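PDB 3TS3: capsid polyprotein from Turkey astrovirus 2, which forms the outer shell of the virion, its projection domain, the part crystallised here, making the spike that stands out from the icosahedral capsid. Local coordinates for the interface of chains A and B. Sequence-based numbering; all coordinates share one arbitrary frame. Chains: chain A/B, Capsid polyprotein.

Contact 1: the interface of chains A and B. Residues chain A 89-90, 92, 97, 186, 188, 205; chain B 37-39, 85, 87.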
loop_
_atom_site.group_PDB
_atom_site.type_symbol
_atom_site.label_atom_id
_atom_site.label_comp_id
_atom_site.label_asym_id
_atom_site.label_seq_id
_atom_site.Cartn_x
_atom_site.Cartn_y
_atom_site.Cartn_z
ATOM N N PHE A 89 -2.756 -8.126 0.733
ATOM C CA PHE A 89 -2.484 -8.523 -0.640
ATOM C C PHE A 89 -1.702 -9.819 -0.563
ATOM O O PHE A 89 -0.872 -9.990 0.308
ATOM C CB PHE A 89 -1.599 -7.511 -1.375
ATOM C CG PHE A 89 -2.320 -6.288 -1.878
ATOM C CD1 PHE A 89 -2.526 -5.212 -1.051
ATOM C CD2 PHE A 89 -2.744 -6.206 -3.188
ATOM C CE1 PHE A 89 -3.157 -4.088 -1.505
ATOM C CE2 PHE A 89 -3.388 -5.085 -3.652
ATOM C CZ PHE A 89 -3.586 -4.019 -2.815
ATOM N N GLY A 90 -1.975 -10.717 -1.493
ATOM C CA GLY A 90 -1.253 -11.967 -1.604
ATOM C C GLY A 90 0.099 -11.839 -2.277
ATOM O O GLY A 90 0.361 -10.881 -2.979
ATOM N N PRO A 92 3.043 -11.878 -4.717
ATOM C CA PRO A 92 2.855 -11.381 -6.079
ATOM C C PRO A 92 2.670 -12.477 -7.127
ATOM O O PRO A 92 1.857 -12.295 -8.014
ATOM C CB PRO A 92 4.137 -10.579 -6.332
ATOM C CG PRO A 92 4.478 -10.036 -4.988
ATOM C CD PRO A 92 4.057 -11.091 -3.990
ATOM N N GLY A 97 -4.158 -10.496 -5.530
ATOM C CA GLY A 97 -4.418 -9.158 -5.034
ATOM C C GLY A 97 -4.972 -9.167 -3.622
ATOM O O GLY A 97 -4.485 -9.907 -2.786
ATOM N N TYR A 186 4.376 0.078 2.846
ATOM C CA TYR A 186 3.784 -1.245 2.853
ATOM C C TYR A 186 4.536 -2.081 3.878
ATOM O O TYR A 186 5.720 -1.888 4.080
ATOM C CB TYR A 186 3.944 -1.934 1.496
ATOM C CG TYR A 186 3.020 -1.486 0.383
ATOM C CD1 TYR A 186 1.692 -1.866 0.350
ATOM C CD2 TYR A 186 3.500 -0.723 -0.657
ATOM C CE1 TYR A 186 0.870 -1.471 -0.690
ATOM C CE2 TYR A 186 2.694 -0.324 -1.684
ATOM C CZ TYR A 186 1.387 -0.705 -1.706
ATOM O OH TYR A 186 0.605 -0.297 -2.755
ATOM N N TRP A 188 5.267 -6.184 4.935
ATOM C CA TRP A 188 5.210 -7.551 4.443
ATOM C C TRP A 188 5.645 -8.524 5.543
ATOM O O TRP A 188 6.457 -8.180 6.385
ATOM C CB TRP A 188 6.134 -7.705 3.233
ATOM C CG TRP A 188 5.693 -6.989 1.984
ATOM C CD1 TRP A 188 5.885 -5.674 1.679
ATOM C CD2 TRP A 188 5.029 -7.568 0.860
ATOM N NE1 TRP A 188 5.367 -5.397 0.440
ATOM C CE2 TRP A 188 4.843 -6.547 -0.085
ATOM C CE3 TRP A 188 4.577 -8.852 0.561
ATOM C CZ2 TRP A 188 4.216 -6.764 -1.294
ATOM C CZ3 TRP A 188 3.965 -9.066 -0.641
ATOM C CH2 TRP A 188 3.784 -8.028 -1.553
ATOM N N THR A 205 7.712 -7.407 -4.537
ATOM C CA THR A 205 6.534 -6.544 -4.454
ATOM C C THR A 205 5.846 -6.321 -5.803
ATOM O O THR A 205 4.866 -5.598 -5.888
ATOM C CB THR A 205 6.875 -5.191 -3.790
ATOM O OG1 THR A 205 7.596 -4.365 -4.703
ATOM C CG2 THR A 205 7.734 -5.413 -2.556
ATOM N N ALA B 37 -2.960 1.546 -4.252
ATOM C CA ALA B 37 -2.254 0.430 -3.654
ATOM C C ALA B 37 -2.353 -0.727 -4.633
ATOM O O ALA B 37 -3.398 -0.977 -5.180
ATOM C CB ALA B 37 -2.872 0.058 -2.318
ATOM N N ALA B 38 -1.239 -1.381 -4.911
ATOM C CA ALA B 38 -1.257 -2.480 -5.859
ATOM C C ALA B 38 -0.071 -3.399 -5.662
ATOM O O ALA B 38 0.953 -2.976 -5.151
ATOM C CB ALA B 38 -1.265 -1.938 -7.275
ATOM N N ILE B 39 -0.189 -4.601 -6.222
ATOM C CA ILE B 39 0.967 -5.405 -6.597
ATOM C C ILE B 39 0.886 -5.255 -8.138
ATOM O O ILE B 39 0.064 -5.885 -8.784
ATOM C CB ILE B 39 0.802 -6.882 -6.277
ATOM C CG1 ILE B 39 0.510 -7.107 -4.787
ATOM C CG2 ILE B 39 2.033 -7.655 -6.735
ATOM C CD1 ILE B 39 1.495 -6.523 -3.881
ATOM N N THR B 85 -4.515 -6.113 -9.641
ATOM C CA THR B 85 -4.679 -5.997 -8.198
ATOM C C THR B 85 -4.913 -4.594 -7.654
ATOM O O THR B 85 -5.168 -4.434 -6.480
ATOM C CB THR B 85 -3.451 -6.568 -7.479
ATOM O OG1 THR B 85 -2.327 -5.715 -7.705
ATOM C CG2 THR B 85 -3.127 -7.964 -7.998
ATOM N N VAL B 87 -6.113 -1.039 -6.318
ATOM C CA VAL B 87 -7.265 -0.489 -5.600
ATOM C C VAL B 87 -6.971 0.947 -5.206
ATOM O O VAL B 87 -5.822 1.330 -5.112
ATOM C CB VAL B 87 -7.606 -1.263 -4.295
ATOM C CG1 VAL B 87 -7.894 -2.724 -4.583
ATOM C CG2 VAL B 87 -6.491 -1.128 -3.273
HETATM O O HOH W 1 3.563 -3.911 -3.922
#
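B:Ile39 enters a pocket of chain A walled by A:Phe89, A:Trp188, A:Pro92 and A:Thr205, an apolar knob in the two-fold interface of what is plausibly the spike dimer; CD1, CG1 and CG2 each meet different walls. With CG1 anti to its own carbonyl carbon (chi1 -57°), the ethyl branch points inward, leaving the methyl CG2 for another wall. The tip of that branch, CD1, meets the indole of A:Trp188 tip to tip, 3.6 Å from CH2. The side chains of B:Ile39 and A:Phe89 run antiparallel, with CG1 3.7 Å from ring atom CD2. CG2 rests against A:Pro92, 3.6 Å from CB, the two side chains crossing at about a right angle, and touches A:Thr205 O at 3.6 Å. Further out, the methyl CG2 of B:Thr85 packs tightly on CA of A:Gly97. The ring edge of A:Phe89 faces the same loop: the carbonyl O of B:Thr85 lies in the ring plane, 3.4 Å from CE2. The hydroxyl OG1 of B:Thr85 accepts from B:Ile39 N at 2.8 Å and donates to B:Ile39 O, a pair of bonds that secures the backbone carrying the inserted side chain. On the polar rim the phenol of A:Tyr186 receives B:Ala38 N at its OH, 3.0 Å away with 148° at the hydrogen. The carbonyl O of B:Ala38 reaches chain A through water 1, which lies in the indole plane at the edge of A:Trp188 and also bonds A:Thr205 O at 2.9 Å.

Contact 2: the interface of chains A and B. Residues chain A 3-4, 6, 9, 12; chain B 1, 3-4, 6, 9-10, 12.
A:Tyr3 and B:Tyr3 lie antiparallel, side by side, each laying its CB over a face of the partner's phenol ring. The CB of B:Tyr3 is 3.8 Å from the centroid of the A:Tyr3 ring, a CH-pi contact whose twin has the chains exchanged. CG of each tyrosine lies between its backbone N and carbonyl carbon (chi1 63° in A:Tyr3), a rotamer that lays the ring across the partner's CB. The opposite face of the A:Tyr3 ring takes OE1 of B:Gln12 near its rim, with the ring and amide planes 76° apart. That amide oxygen is gripped by two backbone donors, A:Tyr3 N at 2.7 Å and A:Leu4 N at 3.0 Å. The other end of the amide, NE2, donates almost straight to A:Leu4 O, 3.0 Å away, so the carboxamide is fixed in rotation. A:Gln12 repeats this on B:Tyr3 and B:Leu4; there B:Leu4 N approaches OE1 in the carbonyl plane, on a lone pair. A:Leu6 and B:Leu6 reach tip to tip, while each sends CD2 obliquely to the partner's tyrosine ring. These loops near the N-terminus thus exchange matching holds across the two-fold. At the far end of the A:Tyr3 ring, beside the methyl of B:Ala9, the phenol OH donates to the carbonyl O of B:Asp10 at 2.7 Å.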
loop_
_atom_site.group_PDB
_atom_site.type_symbol
_atom_site.label_atom_id
_atom_site.label_comp_id
_atom_site.label_asym_id
_atom_site.label_seq_id
_atom_site.Cartn_x
_atom_site.Cartn_y
_atom_site.Cartn_z
ATOM N N TYR A 3 -19.909 -4.374 -1.670
ATOM C CA TYR A 3 -18.642 -4.735 -1.037
ATOM C C TYR A 3 -17.682 -3.543 -1.001
ATOM O O TYR A 3 -16.657 -3.592 -0.352
ATOM C CB TYR A 3 -17.995 -5.968 -1.673
ATOM C CG TYR A 3 -17.612 -5.793 -3.115
ATOM C CD1 TYR A 3 -16.354 -5.337 -3.469
ATOM C CD2 TYR A 3 -18.504 -6.086 -4.120
ATOM C CE1 TYR A 3 -16.004 -5.172 -4.778
ATOM C CE2 TYR A 3 -18.158 -5.919 -5.429
ATOM C CZ TYR A 3 -16.907 -5.458 -5.749
ATOM O OH TYR A 3 -16.561 -5.284 -7.056
ATOM N N LEU A 4 -18.051 -2.471 -1.698
ATOM C CA LEU A 4 -17.295 -1.219 -1.681
ATOM C C LEU A 4 -18.173 -0.110 -1.109
ATOM O O LEU A 4 -19.306 0.032 -1.519
ATOM C CB LEU A 4 -16.837 -0.839 -3.094
ATOM C CG LEU A 4 -15.823 -1.747 -3.787
ATOM C CD1 LEU A 4 -15.508 -1.196 -5.151
ATOM C CD2 LEU A 4 -14.545 -1.859 -2.959
ATOM N N LEU A 6 -14.811 -1.172 1.178
ATOM C CA LEU A 6 -14.463 -2.443 1.792
ATOM C C LEU A 6 -14.742 -2.539 3.284
ATOM O O LEU A 6 -15.126 -3.586 3.742
ATOM C CB LEU A 6 -13.014 -2.845 1.494
ATOM C CG LEU A 6 -12.711 -3.636 0.225
ATOM C CD1 LEU A 6 -11.253 -4.058 0.269
ATOM C CD2 LEU A 6 -13.608 -4.854 0.119
ATOM N N ALA A 9 -18.107 -3.926 3.724
ATOM C CA ALA A 9 -18.437 -5.194 3.100
ATOM C C ALA A 9 -18.837 -6.250 4.116
ATOM O O ALA A 9 -18.305 -6.295 5.209
ATOM C CB ALA A 9 -17.268 -5.691 2.254
ATOM N N GLN A 12 -17.094 -12.709 4.427
ATOM C CA GLN A 12 -17.061 -13.784 3.460
ATOM C C GLN A 12 -16.093 -14.851 3.942
ATOM O O GLN A 12 -15.083 -14.538 4.536
ATOM C CB GLN A 12 -16.577 -13.259 2.108
ATOM C CG GLN A 12 -16.502 -14.325 1.050
ATOM C CD GLN A 12 -15.566 -13.970 -0.085
ATOM O OE1 GLN A 12 -15.751 -12.979 -0.771
ATOM N NE2 GLN A 12 -14.569 -14.808 -0.297
ATOM N N SER B 1 -22.070 -11.492 -3.790
ATOM C CA SER B 1 -21.897 -11.931 -2.413
ATOM C C SER B 1 -20.436 -12.322 -2.164
ATOM O O SER B 1 -19.910 -12.121 -1.071
ATOM C CB SER B 1 -22.876 -13.067 -2.096
ATOM O OG SER B 1 -22.382 -13.958 -1.125
ATOM N N TYR B 3 -16.720 -11.483 -3.054
ATOM C CA TYR B 3 -15.883 -10.430 -3.602
ATOM C C TYR B 3 -14.369 -10.634 -3.418
ATOM O O TYR B 3 -13.600 -9.839 -3.896
ATOM C CB TYR B 3 -16.311 -9.075 -3.027
ATOM C CG TYR B 3 -16.235 -9.036 -1.526
ATOM C CD1 TYR B 3 -15.128 -8.513 -0.883
ATOM C CD2 TYR B 3 -17.259 -9.537 -0.749
ATOM C CE1 TYR B 3 -15.047 -8.484 0.483
ATOM C CE2 TYR B 3 -17.182 -9.514 0.616
ATOM C CZ TYR B 3 -16.071 -8.992 1.228
ATOM O OH TYR B 3 -16.000 -8.972 2.596
ATOM N N LEU B 4 -13.967 -11.693 -2.722
ATOM C CA LEU B 4 -12.548 -12.007 -2.523
ATOM C C LEU B 4 -12.197 -13.345 -3.155
ATOM O O LEU B 4 -12.948 -14.287 -3.015
ATOM C CB LEU B 4 -12.206 -12.076 -1.038
ATOM C CG LEU B 4 -12.415 -10.818 -0.204
ATOM C CD1 LEU B 4 -11.999 -11.081 1.232
ATOM C CD2 LEU B 4 -11.615 -9.666 -0.773
ATOM N N LEU B 6 -10.296 -10.012 -4.680
ATOM C CA LEU B 6 -10.890 -8.852 -5.323
ATOM C C LEU B 6 -10.851 -8.864 -6.848
ATOM O O LEU B 6 -11.764 -8.372 -7.467
ATOM C CB LEU B 6 -10.265 -7.550 -4.804
ATOM C CG LEU B 6 -10.927 -6.759 -3.679
ATOM C CD1 LEU B 6 -10.264 -5.394 -3.563
ATOM C CD2 LEU B 6 -12.428 -6.609 -3.890
ATOM N N ALA B 9 -14.116 -10.205 -8.235
ATOM C CA ALA B 9 -15.410 -9.674 -7.852
ATOM C C ALA B 9 -16.210 -9.103 -9.018
ATOM O O ALA B 9 -15.661 -8.518 -9.938
ATOM C CB ALA B 9 -15.241 -8.606 -6.788
ATOM N N ASP B 10 -17.524 -9.272 -8.941
ATOM C CA ASP B 10 -18.428 -8.689 -9.920
ATOM C C ASP B 10 -18.395 -7.182 -9.725
ATOM O O ASP B 10 -18.204 -6.700 -8.625
ATOM C CB ASP B 10 -19.862 -9.177 -9.706
ATOM C CG ASP B 10 -20.099 -10.589 -10.210
ATOM O OD1 ASP B 10 -19.510 -10.991 -11.217
ATOM O OD2 ASP B 10 -20.904 -11.292 -9.589
ATOM N N GLN B 12 -19.444 -3.365 -9.224
ATOM C CA GLN B 12 -20.437 -2.732 -8.373
ATOM C C GLN B 12 -20.480 -1.271 -8.759
ATOM O O GLN B 12 -19.461 -0.686 -9.051
ATOM C CB GLN B 12 -20.043 -2.839 -6.901
ATOM C CG GLN B 12 -21.045 -2.208 -5.940
ATOM C CD GLN B 12 -20.435 -1.911 -4.587
ATOM O OE1 GLN B 12 -20.018 -2.807 -3.880
ATOM N NE2 GLN B 12 -20.386 -0.643 -4.230
#

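Contact 3: the interface of chains A and B. Residues chain A 149, 200, 203, 205; chain B 180, 182-183.
B:Lys183 crosses to chain A along a chain bent at chi2 (-57°) and chi4 (-77°), and the second bend turns its terminal amine NZ toward the helix 196-202. There NZ donates to the carbonyl O of A:Leu200 at 3.2 Å, tilted 30° from the carbonyl plane. This oxygen lies near the C-terminal end of the helix, where the helix dipole may favour a positive charge. The aliphatic length of the lysine is used as well. Its CB lies 3.8 Å from CB of A:Thr149, the two side chains running antiparallel. Farther along, CE rests 3.8 Å from CD2 of A:Leu203, whose isobutyl group crosses the lysine at a slant. At the backbone of the lysine loop, OG1 of A:Thr205 donates to the carbonyl O of B:Leu182 at 2.8 Å, approaching from above the carbonyl plane, while its methyl CG2 packs near CA of B:Lys183. Water 2 bonds the same carbonyl O at 2.7 Å and is also bonded to the backbone N of A:Thr205, a second, indirect tie. These bonds together seat the B:Lys183 loop against the C-terminal region of chain A, and with the twin site they hold the end of the interface away from the N-termini, in what is plausibly the spike dimer.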
loop_
_atom_site.group_PDB
_atom_site.type_symbol
_atom_site.label_atom_id
_atom_site.label_comp_id
_atom_site.label_asym_id
_atom_site.label_seq_id
_atom_site.Cartn_x
_atom_site.Cartn_y
_atom_site.Cartn_z
ATOM N N THR A 149 9.214 -1.772 3.687
ATOM C CA THR A 149 9.945 -1.941 2.443
ATOM C C THR A 149 11.420 -1.585 2.550
ATOM O O THR A 149 12.175 -1.835 1.635
ATOM C CB THR A 149 9.261 -1.222 1.276
ATOM O OG1 THR A 149 8.846 0.077 1.696
ATOM C CG2 THR A 149 8.034 -2.024 0.838
ATOM N N LEU A 200 14.962 -8.674 2.846
ATOM C CA LEU A 200 15.014 -7.825 1.660
ATOM C C LEU A 200 15.299 -8.611 0.375
ATOM O O LEU A 200 14.725 -8.329 -0.667
ATOM C CB LEU A 200 16.017 -6.683 1.850
ATOM C CG LEU A 200 15.577 -5.619 2.863
ATOM C CD1 LEU A 200 16.700 -4.642 3.153
ATOM C CD2 LEU A 200 14.349 -4.888 2.359
ATOM N N LEU A 203 12.071 -10.652 -0.431
ATOM C CA LEU A 203 10.872 -9.875 -0.705
ATOM C C LEU A 203 10.675 -9.542 -2.180
ATOM O O LEU A 203 11.585 -9.074 -2.839
ATOM C CB LEU A 203 10.918 -8.579 0.107
ATOM C CG LEU A 203 9.720 -7.636 -0.007
ATOM C CD1 LEU A 203 8.438 -8.345 0.374
ATOM C CD2 LEU A 203 9.936 -6.420 0.863
ATOM N N THR A 205 7.712 -7.407 -4.537
ATOM C CA THR A 205 6.534 -6.544 -4.454
ATOM C C THR A 205 5.846 -6.321 -5.803
ATOM O O THR A 205 4.866 -5.598 -5.888
ATOM C CB THR A 205 6.875 -5.191 -3.790
ATOM O OG1 THR A 205 7.596 -4.365 -4.703
ATOM C CG2 THR A 205 7.734 -5.413 -2.556
ATOM N N GLN B 180 12.918 -8.039 -9.364
ATOM C CA GLN B 180 13.248 -8.578 -8.051
ATOM C C GLN B 180 13.674 -7.549 -6.998
ATOM O O GLN B 180 13.436 -7.742 -5.820
ATOM C CB GLN B 180 14.279 -9.709 -8.158
ATOM C CG GLN B 180 15.660 -9.287 -8.578
ATOM C CD GLN B 180 15.850 -9.307 -10.077
ATOM O OE1 GLN B 180 14.906 -9.162 -10.838
ATOM N NE2 GLN B 180 17.090 -9.499 -10.509
ATOM N N LEU B 182 12.787 -4.261 -6.891
ATOM C CA LEU B 182 11.884 -3.161 -6.616
ATOM C C LEU B 182 10.965 -3.408 -5.432
ATOM O O LEU B 182 10.267 -4.405 -5.378
ATOM C CB LEU B 182 11.066 -2.848 -7.865
ATOM C CG LEU B 182 10.186 -1.604 -7.798
ATOM C CD1 LEU B 182 11.012 -0.418 -7.389
ATOM C CD2 LEU B 182 9.539 -1.377 -9.141
ATOM N N LYS B 183 10.990 -2.480 -4.478
ATOM C CA LYS B 183 10.069 -2.531 -3.362
ATOM C C LYS B 183 9.102 -1.365 -3.569
ATOM O O LYS B 183 9.469 -0.208 -3.434
ATOM C CB LYS B 183 10.819 -2.416 -2.027
ATOM C CG LYS B 183 12.075 -3.294 -1.914
ATOM C CD LYS B 183 11.779 -4.748 -2.143
ATOM C CE LYS B 183 12.809 -5.646 -1.495
ATOM N NZ LYS B 183 14.051 -5.690 -2.270
HETATM O O HOH W 2 9.787 -6.899 -6.344
#

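Contact 1 lies between the other two, its C-alpha centre about 17 Å from that of contact 2 and about 11 Å from that of contact 3; contacts 2 and 3 are about 28 Å apart. A:Thr205 joins contacts 1 and 3, using its carbonyl O in the first and its hydroxyl, methyl and backbone N in the second. Contact 2 pairs segments near the N-termini; contact 1 uses strand 87-90 and contact 3 the helix 196-202, both with the segment near the C-terminus. Contacts 1 and 3 recur with the chains exchanged, while contact 2 carries both halves across the axis, giving a two-fold dimer, plausibly the spike unit.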